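Local coordinates for protein CELL division inhibitor (Pyrococcus furiosus, PDB 1G3Q) that binds ADP and magnesium and probably hydrolyses ATP, as a MinD-family P-loop ATPase thought to act in cell division, at residues T17-N22 with K224-L229; L170-R175 with I197-A202. One frame throughout, in Å; residues are numbered along the deposited sequence.

In the fold
Two contacts grip opposite ends of one ADP in this alpha-beta-alpha layered protein. In interaction 1 the helix that begins in the P-loop holds the phosphates and magnesium while packing against the C-terminal helix 221-235. In interaction 2 the ends of strands 164-173 and 193-198, neighbours at the sheet's edge, hold the adenine. Their centres lie 11 Å apart, and the side chain of Asn171 is about 10 Å from the metal. Ile197 joins them directly: its CG2 lies 3.7 Å from Phe226 CE1, and its CD1 3.6 Å from Ala225 CB, so helix 221-235 backs both halves of the pocket.

Interaction 1 of 2, residues T17-N22 with K224-L229; sequences TTVTAN and KAFVKL. With MG (magnesium ion), chain B; ADP (adenosine-5'-diphosphate), chain C.
Phe226 of helix 221-235 reaches across to Asn22, Val19 and Thr18 on helix 16-29, the helix that follows the P-loop (Walker A) of this nucleotide-binding fold. The two segments cross at -70° with axes 10.7 Å apart, and the phenyl ring of Phe226 reaches into the space between them. Phe226 CB lies 4.2 Å from Asn22 CB, and the side chain runs on to CG and CD1, both close beneath that methylene. Asn22 CB sits over the centre of one ring face, 3.5 Å from the Phe226 centroid, in a CH-pi contact, and the amide plane continues the stack, tilted 11° from the ring. Toward the far rim, Phe226 CE2 lies 3.8 Å from Val19 CA, an oblique approach, with Val19 CG2 at the ring edge, in plane. At the tip, CZ meets Thr18 CG2. Leu229, one turn further on, adds a looser touch of CD2 on Val19 CG1.

Thr18 thereby links this buried packing to the nucleotide: while its methyl meets the ring, its N and OG1 both donate to ADP O2A. Next to it, Thr17 N donates to ADP O3B at 2.8 Å, and the magnesium ion, bound also by four waters, is held by that same O3B and by Thr17 OG1, each at 2.1 Å.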
ATOM      1  N   THR A  17      -1.111  -2.710  -4.075  1.00 13.33           N
ATOM      2  CA  THR A  17      -1.778  -1.515  -4.572  1.00 12.28           C
ATOM      3  C   THR A  17      -3.243  -1.505  -4.160  1.00 11.89           C
ATOM      4  O   THR A  17      -3.779  -0.461  -3.773  1.00 10.93           O
ATOM      5  CB  THR A  17      -1.650  -1.413  -6.101  1.00 12.19           C
ATOM      6  OG1 THR A  17      -0.269  -1.259  -6.429  1.00 11.99           O
ATOM      7  CG2 THR A  17      -2.411  -0.195  -6.634  1.00 11.16           C
ATOM      8  N   THR A  18      -3.879  -2.673  -4.223  1.00 12.07           N
ATOM      9  CA  THR A  18      -5.283  -2.815  -3.848  1.00 12.27           C
ATOM     10  C   THR A  18      -5.497  -2.473  -2.371  1.00 12.80           C
ATOM     11  O   THR A  18      -6.449  -1.773  -2.014  1.00 11.98           O
ATOM     12  CB  THR A  18      -5.785  -4.249  -4.110  1.00 12.42           C
ATOM     13  OG1 THR A  18      -5.690  -4.545  -5.511  1.00 12.97           O
ATOM     14  CG2 THR A  18      -7.233  -4.401  -3.669  1.00 11.92           C
ATOM     15  N   VAL A  19      -4.615  -2.972  -1.510  1.00 12.60           N
ATOM     16  CA  VAL A  19      -4.725  -2.684  -0.086  1.00 12.90           C
ATOM     17  C   VAL A  19      -4.448  -1.200   0.151  1.00 12.57           C
ATOM     18  O   VAL A  19      -5.173  -0.543   0.892  1.00 12.87           O
ATOM     19  CB  VAL A  19      -3.736  -3.546   0.736  1.00 13.64           C
ATOM     20  CG1 VAL A  19      -3.694  -3.076   2.188  1.00 13.97           C
ATOM     21  CG2 VAL A  19      -4.173  -4.998   0.685  1.00 13.79           C
ATOM     22  N   THR A  20      -3.410  -0.668  -0.490  1.00 11.97           N
ATOM     23  CA  THR A  20      -3.080   0.746  -0.327  1.00 11.27           C
ATOM     24  C   THR A  20      -4.278   1.628  -0.686  1.00 11.09           C
ATOM     25  O   THR A  20      -4.676   2.497   0.090  1.00 10.36           O
ATOM     26  CB  THR A  20      -1.898   1.171  -1.228  1.00 11.38           C
ATOM     27  OG1 THR A  20      -0.739   0.385  -0.915  1.00 10.91           O
ATOM     28  CG2 THR A  20      -1.577   2.644  -1.008  1.00 11.67           C
ATOM     29  N   ALA A  21      -4.838   1.404  -1.871  1.00 11.03           N
ATOM     30  CA  ALA A  21      -5.980   2.181  -2.350  1.00 11.31           C
ATOM     31  C   ALA A  21      -7.231   2.046  -1.479  1.00 11.30           C
ATOM     32  O   ALA A  21      -7.824   3.051  -1.085  1.00 10.69           O
ATOM     33  CB  ALA A  21      -6.305   1.794  -3.793  1.00 10.88           C
ATOM     34  N   ASN A  22      -7.641   0.816  -1.180  1.00 11.50           N
ATOM     35  CA  ASN A  22      -8.835   0.618  -0.361  1.00 12.07           C
ATOM     36  C   ASN A  22      -8.671   1.111   1.075  1.00 12.70           C
ATOM     37  O   ASN A  22      -9.587   1.719   1.631  1.00 12.41           O
ATOM     38  CB  ASN A  22      -9.260  -0.854  -0.360  1.00 11.51           C
ATOM     39  CG  ASN A  22      -9.965  -1.257  -1.647  1.00 11.85           C
ATOM     40  OD1 ASN A  22      -9.328  -1.649  -2.626  1.00 13.04           O
ATOM     41  ND2 ASN A  22     -11.286  -1.142  -1.654  1.00 10.22           N
ATOM     42  N   LYS A 224     -16.399  -4.577   2.977  1.00 16.28           N
ATOM     43  CA  LYS A 224     -16.569  -4.684   4.421  1.00 17.35           C
ATOM     44  C   LYS A 224     -15.291  -5.108   5.147  1.00 17.26           C
ATOM     45  O   LYS A 224     -15.012  -4.620   6.240  1.00 17.40           O
ATOM     46  CB  LYS A 224     -17.722  -5.642   4.735  1.00 18.50           C
ATOM     47  CG  LYS A 224     -19.085  -5.056   4.375  1.00 20.05           C
ATOM     48  CD  LYS A 224     -20.206  -6.087   4.449  1.00 22.70           C
ATOM     49  CE  LYS A 224     -21.555  -5.424   4.191  1.00 24.26           C
ATOM     50  NZ  LYS A 224     -22.676  -6.403   4.061  1.00 25.53           N
ATOM     51  N   ALA A 225     -14.513  -6.004   4.545  1.00 17.25           N
ATOM     52  CA  ALA A 225     -13.268  -6.447   5.166  1.00 17.37           C
ATOM     53  C   ALA A 225     -12.278  -5.283   5.253  1.00 17.27           C
ATOM     54  O   ALA A 225     -11.572  -5.133   6.253  1.00 16.21           O
ATOM     55  CB  ALA A 225     -12.664  -7.601   4.375  1.00 17.53           C
ATOM     56  N   PHE A 226     -12.229  -4.452   4.214  1.00 17.11           N
ATOM     57  CA  PHE A 226     -11.320  -3.309   4.232  1.00 17.29           C
ATOM     58  C   PHE A 226     -11.729  -2.262   5.264  1.00 17.94           C
ATOM     59  O   PHE A 226     -10.871  -1.593   5.847  1.00 17.98           O
ATOM     60  CB  PHE A 226     -11.217  -2.673   2.841  1.00 17.03           C
ATOM     61  CG  PHE A 226     -10.200  -3.334   1.953  1.00 16.59           C
ATOM     62  CD1 PHE A 226     -10.578  -3.938   0.760  1.00 16.72           C
ATOM     63  CD2 PHE A 226      -8.858  -3.365   2.324  1.00 16.64           C
ATOM     64  CE1 PHE A 226      -9.637  -4.566  -0.053  1.00 16.29           C
ATOM     65  CE2 PHE A 226      -7.905  -3.989   1.521  1.00 16.23           C
ATOM     66  CZ  PHE A 226      -8.297  -4.592   0.327  1.00 16.69           C
ATOM     67  N   VAL A 227     -13.033  -2.109   5.484  1.00 18.24           N
ATOM     68  CA  VAL A 227     -13.510  -1.152   6.476  1.00 19.25           C
ATOM     69  C   VAL A 227     -13.030  -1.623   7.848  1.00 19.71           C
ATOM     70  O   VAL A 227     -12.584  -0.818   8.663  1.00 19.59           O
ATOM     71  CB  VAL A 227     -15.054  -1.047   6.476  1.00 19.51           C
ATOM     72  CG1 VAL A 227     -15.520  -0.190   7.649  1.00 19.75           C
ATOM     73  CG2 VAL A 227     -15.532  -0.424   5.166  1.00 19.53           C
ATOM     74  N   LYS A 228     -13.114  -2.931   8.090  1.00 20.12           N
ATOM     75  CA  LYS A 228     -12.665  -3.503   9.357  1.00 21.18           C
ATOM     76  C   LYS A 228     -11.156  -3.343   9.500  1.00 20.96           C
ATOM     77  O   LYS A 228     -10.659  -3.055  10.589  1.00 20.97           O
ATOM     78  CB  LYS A 228     -13.043  -4.985   9.451  1.00 22.55           C
ATOM     79  CG  LYS A 228     -14.539  -5.225   9.588  1.00 24.40           C
ATOM     80  CD  LYS A 228     -14.853  -6.688   9.862  1.00 26.69           C
ATOM     81  CE  LYS A 228     -16.356  -6.909  10.016  1.00 28.23           C
ATOM     82  NZ  LYS A 228     -16.689  -8.316  10.397  1.00 29.33           N
ATOM     83  N   LEU A 229     -10.427  -3.522   8.402  1.00 20.30           N
ATOM     84  CA  LEU A 229      -8.977  -3.361   8.438  1.00 20.19           C
ATOM     85  C   LEU A 229      -8.632  -1.934   8.859  1.00 20.29           C
ATOM     86  O   LEU A 229      -7.741  -1.719   9.682  1.00 20.01           O
ATOM     87  CB  LEU A 229      -8.352  -3.643   7.065  1.00 19.99           C
ATOM     88  CG  LEU A 229      -6.840  -3.364   7.018  1.00 20.31           C
ATOM     89  CD1 LEU A 229      -6.114  -4.335   7.953  1.00 20.08           C
ATOM     90  CD2 LEU A 229      -6.310  -3.507   5.598  1.00 20.23           C
TER
HETATM   91 MG    MG B 239       1.020  -2.769  -7.255  1.00 24.28          MG
HETATM   92  PB  ADP C 238       0.277  -5.896  -6.368  1.00 18.51           P
HETATM   93  O1B ADP C 238       1.147  -6.245  -7.472  1.00 18.62           O
HETATM   94  O2B ADP C 238       0.662  -6.656  -5.168  1.00 17.61           O
HETATM   95  O3B ADP C 238       0.155  -4.285  -6.001  1.00 17.20           O
HETATM   96  PA  ADP C 238      -2.462  -5.608  -7.020  1.00 18.69           P
HETATM   97  O1A ADP C 238      -2.414  -4.803  -8.191  1.00 17.45           O
HETATM   98  O2A ADP C 238      -2.913  -4.901  -5.850  1.00 18.14           O
HETATM   99  O3A ADP C 238      -1.165  -6.337  -6.720  1.00 18.24           O
HETATM  100  O5' ADP C 238      -3.449  -6.704  -7.310  1.00 17.70           O
HETATM  101  C5' ADP C 238      -3.321  -7.643  -8.447  1.00 18.36           C
HETATM  102  C4' ADP C 238      -4.628  -7.899  -9.105  1.00 18.67           C
HETATM  103  O4' ADP C 238      -5.475  -8.766  -8.298  1.00 19.06           O
HETATM  104  C3' ADP C 238      -5.466  -6.683  -9.343  1.00 19.08           C
HETATM  105  O3' ADP C 238      -6.005  -6.699 -10.663  1.00 19.96           O
HETATM  106  C2' ADP C 238      -6.581  -6.720  -8.343  1.00 18.91           C
HETATM  107  O2' ADP C 238      -7.818  -6.152  -8.766  1.00 18.49           O
HETATM  108  C1' ADP C 238      -6.761  -8.143  -8.027  1.00 18.98           C
HETATM  109  N9  ADP C 238      -7.024  -8.421  -6.588  1.00 18.66           N
HETATM  110  C8  ADP C 238      -6.314  -8.110  -5.417  1.00 18.53           C
HETATM  111  N7  ADP C 238      -6.853  -8.518  -4.305  1.00 18.53           N
HETATM  112  C5  ADP C 238      -8.002  -9.148  -4.726  1.00 18.56           C
HETATM  113  C6  ADP C 238      -9.046  -9.811  -4.020  1.00 18.87           C
HETATM  114  N6  ADP C 238      -8.999  -9.895  -2.690  1.00 18.65           N
HETATM  115  N1  ADP C 238     -10.100 -10.358  -4.756  1.00 18.76           N
HETATM  116  C2  ADP C 238     -10.125 -10.258  -6.120  1.00 19.29           C
HETATM  117  N3  ADP C 238      -9.175  -9.645  -6.869  1.00 18.62           N
HETATM  118  C4  ADP C 238      -8.137  -9.108  -6.118  1.00 18.86           C
HETATM  119  O   HOH W   1      -0.452  -3.132  -9.108  1.00 17.09           O
HETATM  120  O   HOH W   2       2.699  -2.282  -5.571  1.00 20.86           O
HETATM  121  O   HOH W   3       2.695  -4.203  -8.422  1.00 16.02           O
HETATM  122  O   HOH W   4       2.009  -1.078  -8.585  1.00 14.47           O

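Interaction 2 of 2, residues L170-R175 with I197-A202. With ADP (adenosine-5'-diphosphate), chain C.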
ATOM      1  N   LEU A 170      -4.219 -11.163   5.090  1.00 22.40           N
ATOM      2  CA  LEU A 170      -4.297 -12.379   4.292  1.00 22.64           C
ATOM      3  C   LEU A 170      -5.265 -12.055   3.166  1.00 22.65           C
ATOM      4  O   LEU A 170      -6.480 -12.133   3.336  1.00 22.66           O
ATOM      5  CB  LEU A 170      -4.833 -13.543   5.129  1.00 22.57           C
ATOM      6  CG  LEU A 170      -4.896 -14.909   4.439  1.00 22.50           C
ATOM      7  CD1 LEU A 170      -3.494 -15.349   4.034  1.00 22.70           C
ATOM      8  CD2 LEU A 170      -5.518 -15.925   5.388  1.00 22.77           C
ATOM      9  N   ASN A 171      -4.719 -11.685   2.015  1.00 22.86           N
ATOM     10  CA  ASN A 171      -5.541 -11.313   0.875  1.00 23.30           C
ATOM     11  C   ASN A 171      -5.830 -12.452  -0.097  1.00 24.13           C
ATOM     12  O   ASN A 171      -5.103 -13.447  -0.156  1.00 24.04           O
ATOM     13  CB  ASN A 171      -4.882 -10.141   0.139  1.00 22.19           C
ATOM     14  CG  ASN A 171      -5.751  -9.584  -0.971  1.00 22.16           C
ATOM     15  OD1 ASN A 171      -6.964  -9.449  -0.813  1.00 21.25           O
ATOM     16  ND2 ASN A 171      -5.131  -9.244  -2.096  1.00 21.28           N
ATOM     17  N   ARG A 172      -6.916 -12.290  -0.849  1.00 25.20           N
ATOM     18  CA  ARG A 172      -7.344 -13.262  -1.845  1.00 26.24           C
ATOM     19  C   ARG A 172      -7.659 -14.630  -1.242  1.00 27.07           C
ATOM     20  O   ARG A 172      -7.400 -15.667  -1.854  1.00 26.72           O
ATOM     21  CB  ARG A 172      -6.271 -13.382  -2.927  1.00 27.03           C
ATOM     22  CG  ARG A 172      -5.702 -12.025  -3.322  1.00 27.68           C
ATOM     23  CD  ARG A 172      -5.087 -12.026  -4.701  1.00 28.14           C
ATOM     24  NE  ARG A 172      -6.080 -12.274  -5.744  1.00 28.32           N
ATOM     25  CZ  ARG A 172      -5.832 -12.163  -7.045  1.00 28.12           C
ATOM     26  NH1 ARG A 172      -4.627 -11.800  -7.459  1.00 28.51           N
ATOM     27  NH2 ARG A 172      -6.783 -12.423  -7.931  1.00 28.57           N
ATOM     28  N   TYR A 173      -8.227 -14.627  -0.042  1.00 27.88           N
ATOM     29  CA  TYR A 173      -8.575 -15.875   0.620  1.00 29.14           C
ATOM     30  C   TYR A 173      -9.867 -16.440   0.043  1.00 29.95           C
ATOM     31  O   TYR A 173     -10.862 -15.730  -0.087  1.00 29.53           O
ATOM     32  CB  TYR A 173      -8.742 -15.662   2.125  1.00 29.26           C
ATOM     33  CG  TYR A 173      -9.054 -16.940   2.869  1.00 29.48           C
ATOM     34  CD1 TYR A 173      -8.106 -17.959   2.969  1.00 29.78           C
ATOM     35  CD2 TYR A 173     -10.309 -17.151   3.436  1.00 29.72           C
ATOM     36  CE1 TYR A 173      -8.402 -19.160   3.616  1.00 29.84           C
ATOM     37  CE2 TYR A 173     -10.616 -18.349   4.084  1.00 29.85           C
ATOM     38  CZ  TYR A 173      -9.658 -19.348   4.170  1.00 29.83           C
ATOM     39  OH  TYR A 173      -9.956 -20.528   4.807  1.00 30.08           O
ATOM     40  N   GLY A 174      -9.846 -17.724  -0.301  1.00 30.98           N
ATOM     41  CA  GLY A 174     -11.024 -18.359  -0.862  1.00 32.69           C
ATOM     42  C   GLY A 174     -10.890 -18.537  -2.360  1.00 33.89           C
ATOM     43  O   GLY A 174     -11.791 -19.054  -3.021  1.00 33.99           O
ATOM     44  N   ARG A 175      -9.754 -18.103  -2.892  1.00 35.05           N
ATOM     45  CA  ARG A 175      -9.479 -18.204  -4.318  1.00 36.47           C
ATOM     46  C   ARG A 175      -9.271 -19.661  -4.727  1.00 37.41           C
ATOM     47  O   ARG A 175      -9.539 -20.036  -5.867  1.00 37.47           O
ATOM     48  CB  ARG A 175      -8.231 -17.386  -4.661  1.00 36.59           C
ATOM     49  CG  ARG A 175      -7.956 -17.236  -6.144  1.00 37.23           C
ATOM     50  CD  ARG A 175      -6.655 -16.483  -6.374  1.00 37.89           C
ATOM     51  NE  ARG A 175      -6.475 -16.100  -7.772  1.00 38.69           N
ATOM     52  CZ  ARG A 175      -5.380 -15.518  -8.254  1.00 38.96           C
ATOM     53  NH1 ARG A 175      -5.306 -15.201  -9.540  1.00 39.22           N
ATOM     54  NH2 ARG A 175      -4.355 -15.260  -7.453  1.00 39.42           N
ATOM     55  N   ILE A 197      -8.865 -10.551   3.694  1.00 20.30           N
ATOM     56  CA  ILE A 197      -9.574  -9.946   2.571  1.00 19.91           C
ATOM     57  C   ILE A 197      -9.897 -11.108   1.639  1.00 19.70           C
ATOM     58  O   ILE A 197      -9.002 -11.734   1.070  1.00 19.23           O
ATOM     59  CB  ILE A 197      -8.698  -8.919   1.817  1.00 19.71           C
ATOM     60  CG1 ILE A 197      -8.133  -7.881   2.792  1.00 19.97           C
ATOM     61  CG2 ILE A 197      -9.531  -8.223   0.736  1.00 20.07           C
ATOM     62  CD1 ILE A 197      -9.188  -7.039   3.503  1.00 19.82           C
ATOM     63  N   PRO A 198     -11.185 -11.417   1.476  1.00 19.82           N
ATOM     64  CA  PRO A 198     -11.563 -12.527   0.604  1.00 19.73           C
ATOM     65  C   PRO A 198     -11.355 -12.259  -0.878  1.00 19.78           C
ATOM     66  O   PRO A 198     -11.279 -11.106  -1.309  1.00 19.87           O
ATOM     67  CB  PRO A 198     -13.036 -12.728   0.942  1.00 20.10           C
ATOM     68  CG  PRO A 198     -13.498 -11.316   1.182  1.00 20.06           C
ATOM     69  CD  PRO A 198     -12.379 -10.755   2.039  1.00 19.63           C
ATOM     70  N   GLU A 199     -11.231 -13.336  -1.648  1.00 19.78           N
ATOM     71  CA  GLU A 199     -11.102 -13.226  -3.095  1.00 19.69           C
ATOM     72  C   GLU A 199     -12.496 -12.716  -3.432  1.00 19.53           C
ATOM     73  O   GLU A 199     -13.495 -13.341  -3.062  1.00 18.97           O
ATOM     74  CB  GLU A 199     -10.876 -14.608  -3.715  1.00 21.01           C
ATOM     75  CG  GLU A 199     -10.701 -14.628  -5.233  1.00 21.75           C
ATOM     76  CD  GLU A 199      -9.517 -13.804  -5.699  1.00 22.40           C
ATOM     77  OE1 GLU A 199      -8.573 -13.610  -4.907  1.00 23.66           O
ATOM     78  OE2 GLU A 199      -9.520 -13.358  -6.864  1.00 22.94           O
ATOM     79  N   ASP A 200     -12.578 -11.576  -4.106  1.00 18.70           N
ATOM     80  CA  ASP A 200     -13.880 -11.001  -4.415  1.00 17.90           C
ATOM     81  C   ASP A 200     -13.867 -10.237  -5.734  1.00 17.11           C
ATOM     82  O   ASP A 200     -13.148  -9.251  -5.878  1.00 16.52           O
ATOM     83  CB  ASP A 200     -14.286 -10.061  -3.276  1.00 17.88           C
ATOM     84  CG  ASP A 200     -15.713  -9.555  -3.397  1.00 18.65           C
ATOM     85  OD1 ASP A 200     -16.336  -9.724  -4.465  1.00 19.11           O
ATOM     86  OD2 ASP A 200     -16.211  -8.974  -2.409  1.00 18.90           O
ATOM     87  N   PRO A 201     -14.660 -10.688  -6.716  1.00 16.68           N
ATOM     88  CA  PRO A 201     -14.724 -10.015  -8.018  1.00 16.51           C
ATOM     89  C   PRO A 201     -14.964  -8.507  -7.872  1.00 15.89           C
ATOM     90  O   PRO A 201     -14.524  -7.721  -8.709  1.00 15.70           O
ATOM     91  CB  PRO A 201     -15.886 -10.722  -8.707  1.00 16.60           C
ATOM     92  CG  PRO A 201     -15.744 -12.134  -8.197  1.00 17.53           C
ATOM     93  CD  PRO A 201     -15.482 -11.913  -6.716  1.00 17.24           C
ATOM     94  N   ALA A 202     -15.655  -8.107  -6.805  1.00 15.51           N
ATOM     95  CA  ALA A 202     -15.940  -6.689  -6.571  1.00 14.76           C
ATOM     96  C   ALA A 202     -14.662  -5.865  -6.444  1.00 14.60           C
ATOM     97  O   ALA A 202     -14.611  -4.699  -6.855  1.00 14.01           O
ATOM     98  CB  ALA A 202     -16.786  -6.525  -5.318  1.00 15.08           C
TER
HETATM   99  PB  ADP C 238       0.277  -5.896  -6.368  1.00 18.51           P
HETATM  100  O1B ADP C 238       1.147  -6.245  -7.472  1.00 18.62           O
HETATM  101  O2B ADP C 238       0.662  -6.656  -5.168  1.00 17.61           O
HETATM  102  O3B ADP C 238       0.155  -4.285  -6.001  1.00 17.20           O
HETATM  103  PA  ADP C 238      -2.462  -5.608  -7.020  1.00 18.69           P
HETATM  104  O1A ADP C 238      -2.414  -4.803  -8.191  1.00 17.45           O
HETATM  105  O2A ADP C 238      -2.913  -4.901  -5.850  1.00 18.14           O
HETATM  106  O3A ADP C 238      -1.165  -6.337  -6.720  1.00 18.24           O
HETATM  107  O5' ADP C 238      -3.449  -6.704  -7.310  1.00 17.70           O
HETATM  108  C5' ADP C 238      -3.321  -7.643  -8.447  1.00 18.36           C
HETATM  109  C4' ADP C 238      -4.628  -7.899  -9.105  1.00 18.67           C
HETATM  110  O4' ADP C 238      -5.475  -8.766  -8.298  1.00 19.06           O
HETATM  111  C3' ADP C 238      -5.466  -6.683  -9.343  1.00 19.08           C
HETATM  112  O3' ADP C 238      -6.005  -6.699 -10.663  1.00 19.96           O
HETATM  113  C2' ADP C 238      -6.581  -6.720  -8.343  1.00 18.91           C
HETATM  114  O2' ADP C 238      -7.818  -6.152  -8.766  1.00 18.49           O
HETATM  115  C1' ADP C 238      -6.761  -8.143  -8.027  1.00 18.98           C
HETATM  116  N9  ADP C 238      -7.024  -8.421  -6.588  1.00 18.66           N
HETATM  117  C8  ADP C 238      -6.314  -8.110  -5.417  1.00 18.53           C
HETATM  118  N7  ADP C 238      -6.853  -8.518  -4.305  1.00 18.53           N
HETATM  119  C5  ADP C 238      -8.002  -9.148  -4.726  1.00 18.56           C
HETATM  120  C6  ADP C 238      -9.046  -9.811  -4.020  1.00 18.87           C
HETATM  121  N6  ADP C 238      -8.999  -9.895  -2.690  1.00 18.65           N
HETATM  122  N1  ADP C 238     -10.100 -10.358  -4.756  1.00 18.76           N
HETATM  123  C2  ADP C 238     -10.125 -10.258  -6.120  1.00 19.29           C
HETATM  124  N3  ADP C 238      -9.175  -9.645  -6.869  1.00 18.62           N
HETATM  125  C4  ADP C 238      -8.137  -9.108  -6.118  1.00 18.86           C
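Asn171 OD1 rests 3.2 Å from Ile197 CB and, together with residues Pro198 to Asp200, frames the adenine of ADP. Asn171 CG, anti to the backbone N (chi1 -173°), is carried toward the adenine, and the amide meets the edge of the base: OD1 accepts from ADP N6 and ND2 donates to ADP N7. Pro198 O accepts a second hydrogen bond from ADP N6, at 2.9 Å, and Asp200 N donates to N1 nearly straight (172°).

Arg172 grips Glu199 side-on. Arg172 NE donates to Glu199 OE1 at 2.9 Å and Arg172 NH2 to Glu199 OE2 at 3.1 Å, each meeting a syn lone pair in nearly coplanar groups. The Arg172 guanidinium lies over the base near C4, and Arg175 NH2 sits 3.4 Å above the centre of its other face. Two like charges are thus stacked, a cost that the Glu199 carboxylate probably offsets.

Further out, Ile197 N bonds to Leu170 O, Tyr173 N to Ile197 O and Glu199 N to Tyr173 O, fixing the parallel strand ends of a beta-alpha-beta unit. Asp200 N-caps helix 201-209 through OD1 and Ala202 N, while Thr14 O holds Asn171 ND2. With acceptors set at the N6 amino group and a donor at N1, the chemistry is consistent with selection of adenine over guanine.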